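Local structure of magnesium and cobalt efflux protein CorC (Pseudomonas aeruginosa, 3LLB) at residues Gly59-Arg64 / Leu76-Leu81; Ser1-Pro5 / Lys14-Pro18. The protein probably plays a role in magnesium and cobalt ion transport, and is represented here by its C-terminal transporter-associated domain. All coordinates share one frame. Residue numbers count along the deposited sequence, not the author numbering.

Contact 1. Residues Gly59-Arg64 / Leu76-Leu81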
ATOM      1  N   GLY A  59      -5.978   6.594  -5.965  1.00 13.99           N
ATOM      2  CA  GLY A  59      -6.387   7.750  -5.194  1.00 14.62           C
ATOM      3  C   GLY A  59      -5.345   8.770  -5.476  1.00 14.03           C
ATOM      4  O   GLY A  59      -4.959   8.936  -6.653  1.00 13.90           O
ATOM      5  N   GLU A  60      -4.892   9.406  -4.398  1.00 13.35           N
ATOM      6  CA  GLU A  60      -3.889  10.480  -4.441  1.00 12.87           C
ATOM      7  C   GLU A  60      -2.508   9.976  -4.073  1.00 11.37           C
ATOM      8  O   GLU A  60      -1.654  10.758  -3.704  1.00 11.39           O
ATOM      9  CB  GLU A  60      -4.313  11.574  -3.514  1.00 13.86           C
ATOM     10  CG  GLU A  60      -5.472  12.342  -4.108  1.00 16.56           C
ATOM     11  CD  GLU A  60      -5.005  13.321  -5.204  1.00 22.54           C
ATOM     12  OE1 GLU A  60      -4.239  14.297  -4.922  1.00 28.83           O
ATOM     13  OE2 GLU A  60      -5.399  13.123  -6.342  1.00 25.90           O
ATOM     14  N   PHE A  61      -2.294   8.675  -4.232  1.00 10.34           N
ATOM     15  CA  PHE A  61      -1.025   8.054  -3.890  1.00  9.94           C
ATOM     16  C   PHE A  61      -0.480   7.146  -4.938  1.00  9.13           C
ATOM     17  O   PHE A  61      -1.230   6.536  -5.685  1.00  8.88           O
ATOM     18  CB  PHE A  61      -1.166   7.264  -2.604  1.00 11.17           C
ATOM     19  CG  PHE A  61      -1.529   8.098  -1.416  1.00 12.40           C
ATOM     20  CD1 PHE A  61      -0.568   8.768  -0.718  1.00 13.29           C
ATOM     21  CD2 PHE A  61      -2.850   8.242  -1.035  1.00 14.21           C
ATOM     22  CE1 PHE A  61      -0.904   9.561   0.355  1.00 15.56           C
ATOM     23  CE2 PHE A  61      -3.182   9.051   0.054  1.00 15.01           C
ATOM     24  CZ  PHE A  61      -2.209   9.694   0.730  1.00 14.24           C
ATOM     25  N   ARG A  62       0.851   7.088  -4.974  1.00  9.75           N
ATOM     26  CA  ARG A  62       1.609   6.088  -5.673  1.00  9.16           C
ATOM     27  C   ARG A  62       2.098   5.002  -4.675  1.00  9.24           C
ATOM     28  O   ARG A  62       2.614   5.298  -3.573  1.00  9.01           O
ATOM     29  CB  ARG A  62       2.771   6.728  -6.447  1.00 10.58           C
ATOM     30  CG  ARG A  62       3.680   5.684  -7.126  1.00 15.30           C
ATOM     31  CD  ARG A  62       4.881   6.227  -7.967  1.00 20.89           C
ATOM     32  NE  ARG A  62       4.467   7.154  -9.012  1.00 27.20           N
ATOM     33  CZ  ARG A  62       4.459   8.488  -8.900  1.00 31.77           C
ATOM     34  NH1 ARG A  62       4.876   9.094  -7.774  1.00 34.96           N
ATOM     35  NH2 ARG A  62       4.030   9.234  -9.919  1.00 31.78           N
ATOM     36  N   PHE A  63       1.898   3.736  -5.068  1.00  7.62           N
ATOM     37  CA  PHE A  63       2.309   2.578  -4.301  1.00  8.33           C
ATOM     38  C   PHE A  63       3.346   1.791  -5.093  1.00  7.44           C
ATOM     39  O   PHE A  63       3.026   1.231  -6.120  1.00  8.17           O
ATOM     40  CB  PHE A  63       1.117   1.655  -4.065  1.00  8.55           C
ATOM     41  CG  PHE A  63       0.012   2.234  -3.162  1.00  8.35           C
ATOM     42  CD1 PHE A  63      -0.152   1.773  -1.882  1.00 11.49           C
ATOM     43  CD2 PHE A  63      -0.934   3.160  -3.653  1.00 10.19           C
ATOM     44  CE1 PHE A  63      -1.173   2.267  -1.063  1.00 10.87           C
ATOM     45  CE2 PHE A  63      -1.935   3.603  -2.852  1.00  9.91           C
ATOM     46  CZ  PHE A  63      -2.045   3.144  -1.546  1.00 11.37           C
ATOM     47  N   ARG A  64       4.566   1.740  -4.569  1.00  6.28           N
ATOM     48  CA  ARG A  64       5.677   1.009  -5.197  1.00  7.06           C
ATOM     49  C   ARG A  64       6.001  -0.199  -4.329  1.00  6.42           C
ATOM     50  O   ARG A  64       6.170  -0.066  -3.072  1.00  8.63           O
ATOM     51  CB  ARG A  64       6.878   1.927  -5.346  1.00  6.25           C
ATOM     52  CG  ARG A  64       8.157   1.245  -5.774  1.00 10.59           C
ATOM     53  CD  ARG A  64       9.334   2.185  -5.739  1.00 15.68           C
ATOM     54  NE  ARG A  64      10.558   1.394  -5.594  1.00 20.94           N
ATOM     55  CZ  ARG A  64      11.602   1.696  -4.810  1.00 23.05           C
ATOM     56  NH1 ARG A  64      11.620   2.806  -4.052  1.00 23.38           N
ATOM     57  NH2 ARG A  64      12.656   0.879  -4.789  1.00 25.75           N
ATOM     58  N   LEU A  76       5.226  -1.686   0.939  1.00  7.36           N
ATOM     59  CA  LEU A  76       4.963  -0.736  -0.112  1.00  7.24           C
ATOM     60  C   LEU A  76       5.656   0.543   0.279  1.00  5.86           C
ATOM     61  O   LEU A  76       5.696   0.872   1.451  1.00  8.12           O
ATOM     62  CB  LEU A  76       3.451  -0.482  -0.234  1.00  8.13           C
ATOM     63  CG  LEU A  76       2.893  -1.841  -0.625  1.00  9.79           C
ATOM     64  CD1 LEU A  76       1.756  -2.211   0.179  1.00 11.77           C
ATOM     65  CD2 LEU A  76       2.750  -1.922  -2.132  1.00 11.16           C
ATOM     66  N   ARG A  77       6.202   1.270  -0.678  1.00  6.73           N
ATOM     67  CA  ARG A  77       6.545   2.659  -0.500  1.00  6.09           C
ATOM     68  C   ARG A  77       5.412   3.532  -1.025  1.00  6.28           C
ATOM     69  O   ARG A  77       5.020   3.409  -2.149  1.00  5.70           O
ATOM     70  CB  ARG A  77       7.807   2.990  -1.246  1.00  7.81           C
ATOM     71  CG  ARG A  77       8.334   4.369  -1.031  1.00  9.28           C
ATOM     72  CD  ARG A  77       9.800   4.455  -1.332  1.00 14.26           C
ATOM     73  NE  ARG A  77      10.226   5.858  -1.377  1.00 16.81           N
ATOM     74  CZ  ARG A  77      11.437   6.296  -1.123  1.00 16.87           C
ATOM     75  NH1 ARG A  77      12.389   5.448  -0.778  1.00 19.79           N
ATOM     76  NH2 ARG A  77      11.686   7.598  -1.194  1.00 18.31           N
ATOM     77  N   LEU A  78       4.895   4.365  -0.164  1.00  5.74           N
ATOM     78  CA  LEU A  78       3.779   5.272  -0.468  1.00  6.67           C
ATOM     79  C   LEU A  78       4.292   6.667  -0.745  1.00  7.24           C
ATOM     80  O   LEU A  78       5.008   7.188   0.071  1.00  9.10           O
ATOM     81  CB  LEU A  78       2.847   5.306   0.722  1.00  7.41           C
ATOM     82  CG  LEU A  78       1.528   6.025   0.531  1.00  7.01           C
ATOM     83  CD1 LEU A  78       0.502   5.175  -0.264  1.00  7.65           C
ATOM     84  CD2 LEU A  78       0.945   6.456   1.872  1.00  6.87           C
ATOM     85  N   SER A  79       3.999   7.240  -1.900  1.00  8.12           N
ATOM     86  CA  SER A  79       4.392   8.610  -2.275  1.00  9.93           C
ATOM     87  C   SER A  79       3.081   9.375  -2.562  1.00 12.06           C
ATOM     88  O   SER A  79       2.191   8.856  -3.209  1.00 12.32           O
ATOM     89  CB  SER A  79       5.264   8.578  -3.559  1.00 11.21           C
ATOM     90  OG  SER A  79       6.467   7.854  -3.429  1.00 18.38           O
ATOM     91  N   PRO A  80       2.945  10.646  -2.114  1.00 14.55           N
ATOM     92  CA  PRO A  80       1.773  11.420  -2.582  1.00 16.69           C
ATOM     93  C   PRO A  80       1.820  11.772  -4.063  1.00 19.17           C
ATOM     94  O   PRO A  80       2.902  12.036  -4.564  1.00 19.98           O
ATOM     95  CB  PRO A  80       1.874  12.736  -1.799  1.00 16.92           C
ATOM     96  CG  PRO A  80       3.289  12.843  -1.348  1.00 16.31           C
ATOM     97  CD  PRO A  80       3.797  11.418  -1.188  1.00 15.51           C
ATOM     98  N   LEU A  81       0.693  11.839  -4.771  1.00 21.72           N
ATOM     99  CA  LEU A  81       0.761  12.245  -6.194  1.00 23.88           C
ATOM    100  C   LEU A  81       1.075  13.748  -6.473  1.00 27.30           C
ATOM    101  O   LEU A  81       1.862  14.059  -7.367  1.00 27.68           O
ATOM    102  CB  LEU A  81      -0.498  11.826  -6.968  1.00 23.69           C
ATOM    103  CG  LEU A  81      -0.746  10.354  -7.283  1.00 21.87           C
ATOM    104  CD1 LEU A  81      -2.081  10.189  -8.053  1.00 22.67           C
ATOM    105  CD2 LEU A  81       0.415   9.751  -8.048  1.00 21.11           C
TER
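This is an antiparallel strand pairing, the open end of the hairpin formed by strands 61-68 and 73-80, in the middle of the domain's sheet. The short axes come within 4.6 Å at 158°. R62 and S79 form one hydrogen-bonded pair, with R62 N to S79 O at 2.8 Å and S79 N to R62 O at 2.9 Å; R64 and R77 form the next, with R64 N to R77 O at 3.0 Å and R77 N to R64 O at 2.7 Å. L81 N also donates to E60 O at 2.8 Å, carrying the ladder to the last modelled residue.

On one face, F63 and L78 sit side by side in a non-hydrogen-bonded pair, and L78 CD1 lies over the F63 ring, 3.6 Å from its centroid, a CH-pi contact; L78 CD1 also meets F61 CB at 3.6 Å. Helices 19-26 and 38-46 cover this face, through F22 and F26 on L78 and V38 and V42 on F63. The opposite side of this hairpin carries R62, R64, R77 and S79. L81 CD2 lies over the R62 guanidinium, 4.1 Å from R62 NH2. R64 NH1 and R77 NH1 lie 4.3 Å apart, like charges whose side chains have partners elsewhere: R77 with D10, R64 with N53, while R62 pairs with E57. Helices packed on one face of an antiparallel sheet mark this as a two-layer alpha+beta domain.

Contact 2. Residues Ser1-Pro5 / Lys14-Pro18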
ATOM      1  N   SER A   1       4.347   0.798  13.995  1.00 21.06           N
ATOM      2  CA  SER A   1       3.981  -0.605  13.614  1.00 20.85           C
ATOM      3  C   SER A   1       3.661  -0.710  12.123  1.00 17.81           C
ATOM      4  O   SER A   1       4.432  -1.292  11.342  1.00 19.86           O
ATOM      5  CB  SER A   1       2.783  -1.104  14.459  1.00 21.76           C
ATOM      6  OG  SER A   1       3.134  -1.076  15.848  1.00 26.95           O
ATOM      7  N   TYR A   2       2.559  -0.124  11.689  1.00 14.22           N
ATOM      8  CA  TYR A   2       2.166  -0.288  10.287  1.00 11.97           C
ATOM      9  C   TYR A   2       2.969   0.556   9.306  1.00  9.84           C
ATOM     10  O   TYR A   2       3.215   0.113   8.201  1.00  7.70           O
ATOM     11  CB  TYR A   2       0.687   0.005  10.098  1.00 11.18           C
ATOM     12  CG  TYR A   2      -0.270  -0.940  10.766  1.00 13.98           C
ATOM     13  CD1 TYR A   2      -0.201  -2.316  10.538  1.00 14.71           C
ATOM     14  CD2 TYR A   2      -1.329  -0.446  11.572  1.00 16.38           C
ATOM     15  CE1 TYR A   2      -1.120  -3.198  11.141  1.00 17.40           C
ATOM     16  CE2 TYR A   2      -2.239  -1.308  12.188  1.00 18.08           C
ATOM     17  CZ  TYR A   2      -2.131  -2.682  11.964  1.00 18.83           C
ATOM     18  OH  TYR A   2      -3.040  -3.531  12.559  1.00 22.22           O
ATOM     19  N   ILE A   3       3.361   1.778   9.712  1.00  9.04           N
ATOM     20  CA  ILE A   3       4.010   2.726   8.806  1.00  8.41           C
ATOM     21  C   ILE A   3       5.359   3.191   9.368  1.00  7.23           C
ATOM     22  O   ILE A   3       5.590   3.246  10.626  1.00  9.08           O
ATOM     23  CB  ILE A   3       3.028   3.940   8.417  1.00  7.72           C
ATOM     24  CG1 ILE A   3       2.987   5.033   9.522  1.00 11.87           C
ATOM     25  CG2 ILE A   3       1.661   3.350   7.951  1.00  6.35           C
ATOM     26  CD1 ILE A   3       2.327   6.459   9.219  1.00 11.92           C
ATOM     27  N   LYS A   4       6.257   3.546   8.463  1.00  7.49           N
ATOM     28  CA  LYS A   4       7.530   4.101   8.797  1.00  7.49           C
ATOM     29  C   LYS A   4       7.761   5.333   7.931  1.00  6.76           C
ATOM     30  O   LYS A   4       7.819   5.261   6.741  1.00  7.70           O
ATOM     31  CB  LYS A   4       8.661   3.036   8.640  1.00  8.45           C
ATOM     32  CG  LYS A   4       9.988   3.611   9.028  1.00 12.88           C
ATOM     33  CD  LYS A   4      11.203   2.831   8.440  1.00 19.16           C
ATOM     34  CE  LYS A   4      12.548   3.541   8.820  1.00 23.38           C
ATOM     35  NZ  LYS A   4      13.577   3.552   7.677  1.00 28.03           N
ATOM     36  N   PRO A   5       7.824   6.511   8.532  1.00  6.82           N
ATOM     37  CA  PRO A   5       8.083   7.731   7.796  1.00  5.56           C
ATOM     38  C   PRO A   5       9.500   7.800   7.259  1.00  5.60           C
ATOM     39  O   PRO A   5      10.470   7.410   7.941  1.00  6.66           O
ATOM     40  CB  PRO A   5       7.869   8.812   8.852  1.00  5.87           C
ATOM     41  CG  PRO A   5       8.264   8.159  10.076  1.00  9.64           C
ATOM     42  CD  PRO A   5       7.635   6.781   9.942  1.00  9.11           C
ATOM     43  N   LYS A  14       3.279  -1.378   5.713  1.00  7.00           N
ATOM     44  CA  LYS A  14       3.103  -2.836   5.694  1.00  7.23           C
ATOM     45  C   LYS A  14       1.834  -3.228   4.917  1.00  7.15           C
ATOM     46  O   LYS A  14       0.784  -2.545   5.023  1.00  6.57           O
ATOM     47  CB  LYS A  14       3.029  -3.355   7.113  1.00  7.66           C
ATOM     48  CG  LYS A  14       4.378  -3.360   7.867  1.00  9.37           C
ATOM     49  CD  LYS A  14       4.143  -3.855   9.246  1.00  9.91           C
ATOM     50  CE  LYS A  14       5.435  -3.941  10.000  1.00 14.82           C
ATOM     51  NZ  LYS A  14       5.211  -4.253  11.451  1.00 14.89           N
ATOM     52  N   ALA A  15       1.934  -4.290   4.095  1.00  6.95           N
ATOM     53  CA  ALA A  15       0.779  -4.776   3.354  1.00  6.47           C
ATOM     54  C   ALA A  15      -0.414  -5.228   4.245  1.00  7.64           C
ATOM     55  O   ALA A  15      -1.566  -5.121   3.885  1.00  8.15           O
ATOM     56  CB  ALA A  15       1.271  -5.890   2.368  1.00  6.68           C
ATOM     57  N   LEU A  16      -0.122  -5.686   5.447  1.00  9.52           N
ATOM     58  CA  LEU A  16      -1.127  -6.112   6.428  1.00 10.28           C
ATOM     59  C   LEU A  16      -1.878  -4.965   7.106  1.00  9.74           C
ATOM     60  O   LEU A  16      -2.866  -5.213   7.804  1.00 11.05           O
ATOM     61  CB  LEU A  16      -0.480  -7.084   7.488  1.00 11.91           C
ATOM     62  CG  LEU A  16       0.821  -6.644   8.240  1.00 15.11           C
ATOM     63  CD1 LEU A  16       0.510  -5.546   9.289  1.00 17.80           C
ATOM     64  CD2 LEU A  16       1.762  -7.771   8.869  1.00 18.59           C
ATOM     65  N   THR A  17      -1.425  -3.715   6.929  1.00  9.14           N
ATOM     66  CA  THR A  17      -2.191  -2.508   7.389  1.00  8.20           C
ATOM     67  C   THR A  17      -3.653  -2.547   6.982  1.00  8.68           C
ATOM     68  O   THR A  17      -3.929  -2.580   5.823  1.00  9.60           O
ATOM     69  CB  THR A  17      -1.586  -1.187   6.877  1.00  7.62           C
ATOM     70  OG1 THR A  17      -0.201  -1.191   7.214  1.00  7.08           O
ATOM     71  CG2 THR A  17      -2.283   0.094   7.485  1.00  6.00           C
ATOM     72  N   PRO A  18      -4.574  -2.551   7.956  1.00  8.67           N
ATOM     73  CA  PRO A  18      -5.963  -2.404   7.674  1.00  8.57           C
ATOM     74  C   PRO A  18      -6.251  -1.176   6.853  1.00  8.27           C
ATOM     75  O   PRO A  18      -5.686  -0.145   7.109  1.00  7.39           O
ATOM     76  CB  PRO A  18      -6.547  -2.233   9.084  1.00  8.97           C
ATOM     77  CG  PRO A  18      -5.770  -3.205   9.855  1.00  9.33           C
ATOM     78  CD  PRO A  18      -4.387  -2.841   9.399  1.00  9.07           C
TER
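S1, at the start of the chain, offers its carbonyl to the lysine that ends strand 11-14: K14 NZ reaches S1 O at 3.1 Å, a weak hydrogen bond made by an extended side chain. The firmer link comes one residue on, where K14 N donates to Y2 O at 2.9 Å and an almost straight 173°, tying the two backbones together just ahead of strand 3-5.

Y2 also supplies most of the side-chain contact. Its ring lies against the turn that follows K14, with T17 CA 4.2 Å and P18 CD 3.9 Å from the ring centroid, both over the same face as CH-pi contacts. L16 CD1 approaches at the ring's edge, 3.4 Å from Y2 CE1. The surface the tyrosine meets is held in shape by a type I beta turn from K14 to T17: T17 N bonds to K14 O at 3.1 Å, and T17 OG1 reaches the same K14 O at 2.8 Å. That hydroxyl also lies 3.2 Å from Y2 CB.

From I3 onward the segment leaves the turn and becomes strand 3-5. I3 packs on F25 and F26 of helix 19-26 and on F11 and V13 of strand 11-14, while the K4 backbone bonds to I12. P18 occupies the N-cap position of helix 19-26, so the tyrosine covers the very link where chain leaves sheet for helix. What results is a strand-turn-helix connection from strand 11-14, next to edge strand 3-5, with an aromatic residue from just before that edge strand laid across its turn.

Contact 1 lies in the middle of the sheet and is partly buried; contact 2 is a smaller surface contact at the edge, burying 295 Å² against 705 Å². Both belong to the same antiparallel sheet, since strand 11-14 stands between strands 3-5 and 73-80, and their centres are 13 Å apart. Regular backbone pairing dominates 59-64/76-81, whereas 1-5/14-18 relies on one strong backbone bond, a weak lysine bond and a tyrosine ring. Helix 19-26 connects them: contact 1 packs beneath its phenylalanines, and contact 2 includes the turn leading into it. They touch directly where L76 CD1 meets A15 CA at 4.2 Å.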